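Local coordinates for solute-binding protein (PDB 2ZYM), which probably binds cyclodextrins and related maltose-type sugars outside the cell and delivers them for uptake across the membrane, at residues I97-S102 / E298-L303. Numbering follows the deposited sequence.
Sequences IQVDNS and ELMQFL
Met300 and Ile97 meet at about a right angle, the S-methyl end of Met300 running up against the branched side chain of the isoleucine. Met300 CE does most of the touching: it sits in the fork of Ile97, 3.7 Å from both Ile97 CD1 and Ile97 CG2, so that both arms of the branch are used. Met300 leaves its helix with CG anti to the backbone N (chi1 -176°), runs on extended, and bends only at its last torsion (chi3 53°), which turns CE into that fork. In this chain, which belongs to the bacterial solute-binding protein family with its periplasmic-binding-protein fold, the contact joins helix 293-303 to the loop linking strand 94-95 to helix 101-104, and illustrates how a flexible methionine fitted to a branched aliphatic group can pack helix against loop without any direct hydrogen bond. Ile97 and Met300 are buried, and Leu124 of strand 120-129 lies against both and against Gln301. Cutting Ile97 back to an alanine is likely to leave the Met300 methyl without its two-armed seat and open a gap beside Leu124. The apolar contact continues to Val99, and the amide of Gln301 brings in the polar part. These two lie alongside one another, pointing opposite ways, Gln301 OE1 resting 3.3 Å from Val99 CG1 in van der Waals contact. A water accepts from Asp100 N and donates to Gln301 OE1, the latter leg unusually short and its exact length doubtful.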
loop_
_atom_site.group_PDB
_atom_site.type_symbol
_atom_site.label_atom_id
_atom_site.label_comp_id
_atom_site.label_asym_id
_atom_site.label_seq_id
_atom_site.Cartn_x
_atom_site.Cartn_y
_atom_site.Cartn_z
ATOM N N ILE A 97 8.786 14.819 13.336
ATOM C CA ILE A 97 9.051 14.116 14.591
ATOM C C ILE A 97 10.497 14.304 15.055
ATOM O O ILE A 97 11.418 14.377 14.240
ATOM C CB ILE A 97 8.679 12.613 14.499
ATOM C CG1 ILE A 97 9.358 11.934 13.306
ATOM C CG2 ILE A 97 7.174 12.443 14.375
ATOM C CD1 ILE A 97 10.372 10.899 13.696
ATOM N N GLN A 98 10.680 14.387 16.370
ATOM C CA GLN A 98 11.994 14.663 16.947
ATOM C C GLN A 98 12.555 13.429 17.619
ATOM O O GLN A 98 12.125 13.044 18.710
ATOM C CB GLN A 98 11.934 15.831 17.936
ATOM C CG GLN A 98 10.923 16.917 17.585
ATOM C CD GLN A 98 10.922 17.313 16.110
ATOM O OE1 GLN A 98 11.963 17.344 15.452
ATOM N NE2 GLN A 98 9.744 17.619 15.592
ATOM N N VAL A 99 13.511 12.807 16.939
ATOM C CA VAL A 99 14.119 11.568 17.396
ATOM C C VAL A 99 15.634 11.649 17.232
ATOM O O VAL A 99 16.134 12.386 16.375
ATOM C CB VAL A 99 13.556 10.333 16.636
ATOM C CG1 VAL A 99 12.092 10.093 16.999
ATOM C CG2 VAL A 99 13.718 10.488 15.126
ATOM N N ASP A 100 16.355 10.903 18.066
ATOM C CA ASP A 100 17.811 10.841 17.986
ATOM C C ASP A 100 18.270 10.184 16.688
ATOM O O ASP A 100 17.519 9.431 16.059
ATOM C CB ASP A 100 18.386 10.088 19.192
ATOM C CG ASP A 100 18.371 10.917 20.470
ATOM O OD1 ASP A 100 17.926 12.087 20.447
ATOM O OD2 ASP A 100 18.815 10.391 21.512
ATOM N N ASN A 101 19.507 10.485 16.293
ATOM C CA ASN A 101 20.132 9.882 15.117
ATOM C C ASN A 101 20.191 8.364 15.227
ATOM O O ASN A 101 20.081 7.656 14.224
ATOM C CB ASN A 101 21.546 10.437 14.930
ATOM C CG ASN A 101 22.189 9.982 13.631
ATOM O OD1 ASN A 101 21.656 10.205 12.545
ATOM N ND2 ASN A 101 23.353 9.350 13.739
ATOM N N SER A 102 20.366 7.880 16.455
ATOM C CA SER A 102 20.429 6.450 16.740
ATOM C C SER A 102 19.108 5.744 16.430
ATOM O O SER A 102 19.105 4.597 15.982
ATOM C CB SER A 102 20.831 6.213 18.199
ATOM O OG SER A 102 19.882 6.771 19.091
ATOM N N GLU A 298 7.461 9.599 21.872
ATOM C CA GLU A 298 8.012 8.524 22.704
ATOM C C GLU A 298 7.275 7.207 22.471
ATOM O O GLU A 298 7.897 6.145 22.376
ATOM C CB GLU A 298 7.974 8.902 24.187
ATOM C CG GLU A 298 8.968 9.989 24.576
ATOM C CD GLU A 298 8.763 10.510 25.987
ATOM O OE1 GLU A 298 9.339 11.571 26.314
ATOM O OE2 GLU A 298 8.035 9.865 26.769
ATOM N N LEU A 299 5.950 7.283 22.366
ATOM C CA LEU A 299 5.131 6.113 22.068
ATOM C C LEU A 299 5.465 5.558 20.683
ATOM O O LEU A 299 5.580 4.345 20.511
ATOM C CB LEU A 299 3.639 6.447 22.189
ATOM C CG LEU A 299 2.576 5.438 21.736
ATOM C CD1 LEU A 299 2.671 4.107 22.466
ATOM C CD2 LEU A 299 1.202 6.043 21.919
ATOM N N MET A 300 5.642 6.455 19.714
ATOM C CA MET A 300 6.001 6.066 18.354
ATOM C C MET A 300 7.323 5.299 18.326
ATOM O O MET A 300 7.438 4.288 17.635
ATOM C CB MET A 300 6.071 7.290 17.439
ATOM C CG MET A 300 6.356 6.952 15.984
ATOM S SD MET A 300 6.722 8.384 14.961
ATOM C CE MET A 300 8.030 9.161 15.906
ATOM N N GLN A 301 8.307 5.787 19.083
ATOM C CA GLN A 301 9.596 5.109 19.217
ATOM C C GLN A 301 9.415 3.724 19.831
ATOM O O GLN A 301 9.986 2.742 19.346
ATOM C CB GLN A 301 10.562 5.933 20.076
ATOM C CG GLN A 301 11.138 7.171 19.398
ATOM C CD GLN A 301 12.263 7.817 20.194
ATOM O OE1 GLN A 301 13.216 8.337 19.621
ATOM N NE2 GLN A 301 12.158 7.785 21.520
ATOM N N PHE A 302 8.614 3.657 20.895
ATOM C CA PHE A 302 8.328 2.404 21.590
ATOM C C PHE A 302 7.646 1.387 20.670
ATOM O O PHE A 302 7.978 0.201 20.695
ATOM C CB PHE A 302 7.469 2.658 22.833
ATOM C CG PHE A 302 7.334 1.458 23.735
ATOM C CD1 PHE A 302 8.281 1.204 24.721
ATOM C CD2 PHE A 302 6.259 0.581 23.596
ATOM C CE1 PHE A 302 8.163 0.094 25.557
ATOM C CE2 PHE A 302 6.132 -0.530 24.426
ATOM C CZ PHE A 302 7.089 -0.775 25.411
ATOM N N LEU A 303 6.703 1.862 19.858
ATOM C CA LEU A 303 5.973 0.998 18.925
ATOM C C LEU A 303 6.817 0.497 17.750
ATOM O O LEU A 303 6.417 -0.439 17.060
ATOM C CB LEU A 303 4.725 1.712 18.387
ATOM C CG LEU A 303 3.554 1.998 19.332
ATOM C CD1 LEU A 303 2.526 2.877 18.630
ATOM C CD2 LEU A 303 2.907 0.711 19.825
HETATM O O HOH W 1 14.621 10.140 20.524
#